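Local coordinates for WGR domain-containing protein (Bacteroides fragilis, PDB 2RA8), which is of unknown function but joins a WGR domain to a leucine-rich-repeat domain, a pairing that may serve binding to other macromolecules, at residues L198-V210 against Y227-V241. Sequence-based numbering, arbitrary orientation.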
# COMPACT_ATOMS: atom_id res chain seq x y z
N LEU A 198 14.89 -15.59 -9.94
CA LEU A 198 15.80 -14.77 -9.16
C LEU A 198 15.43 -13.32 -9.30
O LEU A 198 15.49 -12.76 -10.40
CB LEU A 198 17.24 -14.96 -9.65
CG LEU A 198 18.30 -14.04 -9.04
CD1 LEU A 198 18.32 -14.22 -7.52
CD2 LEU A 198 19.67 -14.35 -9.65
N GLU A 199 15.04 -12.70 -8.19
CA GLU A 199 14.68 -11.29 -8.19
C GLU A 199 15.38 -10.61 -7.06
O GLU A 199 15.31 -11.07 -5.92
CB GLU A 199 13.17 -11.09 -8.04
CG GLU A 199 12.76 -9.64 -7.69
CD GLU A 199 11.26 -9.40 -7.80
OE1 GLU A 199 10.48 -10.33 -7.47
OE2 GLU A 199 10.86 -8.30 -8.20
N ILE A 200 16.07 -9.52 -7.36
CA ILE A 200 16.77 -8.78 -6.33
C ILE A 200 16.26 -7.35 -6.33
O ILE A 200 16.30 -6.66 -7.34
CB ILE A 200 18.29 -8.82 -6.56
CG1 ILE A 200 18.78 -10.28 -6.58
CG2 ILE A 200 19.00 -8.04 -5.47
CD1 ILE A 200 20.27 -10.45 -6.85
N ILE A 201 15.76 -6.93 -5.18
CA ILE A 201 15.22 -5.58 -4.99
C ILE A 201 16.29 -4.79 -4.28
O ILE A 201 16.75 -5.17 -3.20
CB ILE A 201 13.93 -5.64 -4.13
CG1 ILE A 201 12.90 -6.52 -4.84
CG2 ILE A 201 13.36 -4.24 -3.94
CD1 ILE A 201 11.75 -6.96 -3.95
N SER A 202 16.63 -3.64 -4.80
CA SER A 202 17.79 -2.89 -4.32
C SER A 202 17.51 -1.43 -4.47
O SER A 202 16.86 -1.00 -5.48
CB SER A 202 18.97 -3.22 -5.20
OG SER A 202 20.16 -2.64 -4.76
N GLY A 203 18.12 -0.62 -3.57
CA GLY A 203 18.13 0.87 -3.76
C GLY A 203 19.38 1.33 -4.53
O GLY A 203 19.49 2.45 -4.96
N GLY A 204 20.30 0.42 -4.80
CA GLY A 204 21.36 0.72 -5.69
C GLY A 204 22.15 -0.56 -5.84
O GLY A 204 22.89 -0.96 -4.95
N LEU A 205 22.13 -1.13 -7.01
CA LEU A 205 22.63 -2.51 -7.09
C LEU A 205 24.14 -2.50 -7.36
O LEU A 205 24.58 -2.00 -8.41
CB LEU A 205 21.85 -3.36 -8.10
CG LEU A 205 22.24 -4.87 -8.22
CD1 LEU A 205 21.43 -5.81 -7.28
CD2 LEU A 205 21.91 -5.25 -9.75
N PRO A 206 24.94 -3.09 -6.38
CA PRO A 206 26.40 -3.09 -6.54
C PRO A 206 26.85 -3.98 -7.68
O PRO A 206 26.17 -4.93 -8.04
CB PRO A 206 26.91 -3.60 -5.19
CG PRO A 206 25.83 -3.20 -4.24
CD PRO A 206 24.58 -3.52 -5.02
N ASP A 207 28.01 -3.67 -8.26
CA ASP A 207 28.55 -4.47 -9.35
C ASP A 207 28.90 -5.86 -8.86
O ASP A 207 28.91 -6.82 -9.63
CB ASP A 207 29.81 -3.80 -9.94
CG ASP A 207 29.47 -2.72 -10.96
OD1 ASP A 207 30.38 -1.94 -11.32
OD2 ASP A 207 28.31 -2.66 -11.41
N SER A 208 29.19 -5.98 -7.56
CA SER A 208 29.53 -7.28 -6.98
C SER A 208 28.40 -8.26 -7.15
O SER A 208 28.63 -9.44 -7.42
CB SER A 208 29.88 -7.13 -5.50
OG SER A 208 28.91 -6.35 -4.82
N VAL A 209 27.17 -7.78 -6.99
CA VAL A 209 26.01 -8.65 -7.15
C VAL A 209 25.88 -9.13 -8.57
O VAL A 209 25.67 -10.33 -8.82
CB VAL A 209 24.72 -7.90 -6.74
CG1 VAL A 209 23.51 -8.77 -6.99
CG2 VAL A 209 24.80 -7.49 -5.27
N VAL A 210 26.01 -8.22 -9.53
CA VAL A 210 25.91 -8.60 -10.93
C VAL A 210 27.00 -9.60 -11.29
O VAL A 210 26.76 -10.55 -12.05
CB VAL A 210 26.03 -7.37 -11.86
CG1 VAL A 210 25.93 -7.81 -13.31
CG2 VAL A 210 24.94 -6.36 -11.54
N TYR A 227 16.70 -4.85 -9.63
CA TYR A 227 16.44 -3.43 -9.43
C TYR A 227 17.79 -2.72 -9.49
O TYR A 227 18.70 -3.07 -8.73
CB TYR A 227 15.78 -3.17 -8.06
CG TYR A 227 14.29 -3.45 -8.03
CD1 TYR A 227 13.78 -4.69 -8.39
CD2 TYR A 227 13.39 -2.45 -7.63
CE1 TYR A 227 12.41 -4.94 -8.38
CE2 TYR A 227 12.02 -2.68 -7.61
CZ TYR A 227 11.54 -3.93 -7.99
OH TYR A 227 10.19 -4.14 -8.00
N VAL A 228 17.92 -1.74 -10.38
CA VAL A 228 19.18 -1.01 -10.53
C VAL A 228 19.41 -0.04 -9.40
O VAL A 228 20.50 0.01 -8.82
CB VAL A 228 19.21 -0.22 -11.85
CG1 VAL A 228 20.55 0.51 -11.99
CG2 VAL A 228 19.00 -1.16 -13.03
N GLY A 229 18.40 0.76 -9.09
CA GLY A 229 18.55 1.73 -8.02
C GLY A 229 19.45 2.88 -8.45
O GLY A 229 19.78 3.00 -9.63
N VAL A 230 19.88 3.71 -7.50
CA VAL A 230 20.72 4.85 -7.84
C VAL A 230 22.11 4.84 -7.25
O VAL A 230 22.41 4.07 -6.34
CB VAL A 230 20.01 6.16 -7.45
CG1 VAL A 230 18.82 6.40 -8.36
CG2 VAL A 230 19.56 6.09 -6.00
N GLU A 231 22.97 5.71 -7.77
CA GLU A 231 24.35 5.81 -7.30
C GLU A 231 24.48 6.18 -5.85
O GLU A 231 25.41 5.73 -5.18
CB GLU A 231 25.13 6.83 -8.15
CG GLU A 231 25.42 6.34 -9.57
CD GLU A 231 26.36 7.27 -10.32
OE1 GLU A 231 27.45 7.57 -9.79
OE2 GLU A 231 26.02 7.68 -11.45
N ASP A 232 23.56 6.98 -5.34
CA ASP A 232 23.61 7.39 -3.94
C ASP A 232 23.47 6.26 -2.96
O ASP A 232 23.92 6.36 -1.81
CB ASP A 232 22.51 8.43 -3.65
CG ASP A 232 22.74 9.74 -4.36
OD1 ASP A 232 23.78 10.38 -4.12
OD2 ASP A 232 21.87 10.14 -5.17
N TYR A 233 22.85 5.16 -3.39
CA TYR A 233 22.63 4.04 -2.48
C TYR A 233 23.19 2.69 -2.91
O TYR A 233 22.68 1.65 -2.50
CB TYR A 233 21.13 3.91 -2.19
CG TYR A 233 20.51 5.16 -1.61
CD1 TYR A 233 20.83 5.58 -0.32
CD2 TYR A 233 19.62 5.93 -2.35
CE1 TYR A 233 20.27 6.74 0.22
CE2 TYR A 233 19.06 7.09 -1.82
CZ TYR A 233 19.39 7.48 -0.54
OH TYR A 233 18.85 8.63 -0.02
N GLY A 234 24.24 2.69 -3.72
CA GLY A 234 24.82 1.42 -4.11
C GLY A 234 25.17 1.21 -5.57
O GLY A 234 26.16 0.54 -5.86
N PHE A 235 24.38 1.75 -6.49
CA PHE A 235 24.68 1.56 -7.91
C PHE A 235 25.94 2.28 -8.25
O PHE A 235 26.16 3.41 -7.80
CB PHE A 235 23.53 2.05 -8.80
CG PHE A 235 23.74 1.77 -10.27
CD1 PHE A 235 24.07 0.49 -10.71
CD2 PHE A 235 23.60 2.79 -11.21
CE1 PHE A 235 24.25 0.23 -12.06
CE2 PHE A 235 23.79 2.53 -12.56
CZ PHE A 235 24.12 1.25 -12.98
N ASP A 236 26.79 1.64 -9.04
CA ASP A 236 28.07 2.24 -9.41
C ASP A 236 28.05 3.12 -10.64
O ASP A 236 29.08 3.63 -11.06
CB ASP A 236 29.14 1.16 -9.54
CG ASP A 236 29.35 0.40 -8.23
OD1 ASP A 236 29.47 1.07 -7.18
OD2 ASP A 236 29.41 -0.85 -8.24
N GLY A 237 26.87 3.31 -11.23
CA GLY A 237 26.75 4.18 -12.39
C GLY A 237 26.99 3.63 -13.79
O GLY A 237 26.60 4.26 -14.76
N ASP A 238 27.62 2.47 -13.91
CA ASP A 238 27.89 1.90 -15.23
C ASP A 238 26.85 0.88 -15.62
O ASP A 238 26.82 -0.24 -15.09
CB ASP A 238 29.30 1.28 -15.26
CG ASP A 238 29.58 0.53 -16.56
OD1 ASP A 238 29.14 1.00 -17.63
OD2 ASP A 238 30.26 -0.52 -16.51
N MSE A 239 25.99 1.26 -16.56
CA MSE A 239 24.91 0.40 -17.02
C MSE A 239 25.35 -0.74 -17.93
O MSE A 239 24.59 -1.69 -18.13
CB MSE A 239 23.87 1.24 -17.75
CG MSE A 239 23.07 2.18 -16.84
SE MSE A 239 21.81 1.20 -15.74
CE MSE A 239 20.46 0.79 -17.06
N ASN A 240 26.56 -0.65 -18.47
CA ASN A 240 27.04 -1.68 -19.38
C ASN A 240 27.28 -3.01 -18.71
O ASN A 240 27.46 -4.04 -19.38
CB ASN A 240 28.33 -1.22 -20.09
CG ASN A 240 28.06 -0.16 -21.14
OD1 ASN A 240 27.17 -0.30 -21.98
ND2 ASN A 240 28.84 0.92 -21.11
N VAL A 241 27.26 -3.00 -17.39
CA VAL A 241 27.48 -4.20 -16.60
C VAL A 241 26.39 -5.22 -16.82
O VAL A 241 26.63 -6.43 -16.81
CB VAL A 241 27.56 -3.84 -15.09
CG1 VAL A 241 26.24 -3.27 -14.63
CG2 VAL A 241 27.94 -5.06 -14.28
O HOH W 1 26.76 -1.27 -9.82
O HOH W 2 27.61 -0.19 -12.26
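Gly-204 and Gly-229 meet where the two segments run closest, their CA atoms 3.8 Å apart in a single beta bridge. Two backbone bonds fasten the bridge: Leu-205 N to Val-228 O at 2.7 Å, and Val-230 N to Gly-203 O, whose donor lies above the carbonyl plane, 35° out of it. Without side chains at either position the backbones close in until Gly-204 CA lies 3.3 Å from Val-228 O and Gly-229 CA equally near Gly-203 O; Ser-202 OG accepts from Gly-204 N in an ST turn and also bonds Thr-182. Beside the bridge the ring of Phe-235 presents its edge to Leu-205 O, with CD1 3.4 Å from that oxygen, while Val-228 CG1 lies over one face and Gly-237 N over the other. Toward the strand end, Ile-201 lays CG2 over the centre of the Tyr-227 ring, 4.1 Å from its centroid, a CH-pi contact; the torsion that sets CG2 anti to the backbone N and CG1 beside it (chi1 -59°) brings the methyl over the ring.

The far side is looser and wetter around two acids. Asp-236 OD2 takes the N-H of Asp-207 at 3.1 Å, yet Asp-207 OD1 approaches the same oxygen, a like-charge proximity that the two waters bound by Asp-207 OD2 may ease. A close apolar contact ends this side, buried Val-210 meeting Val-241 tip to tip, CG1 to CG2 at 3.5 Å.

The contact thus joins the ends of two adjacent strands, 197-201 and 223-227, of the parallel leucine-rich-repeat sheet: 197-201 also pairs with 176-180, Tyr-227 packs on Val-260 of strand 256-260, and the loop after 223-227 runs against the turn into helix 207-215.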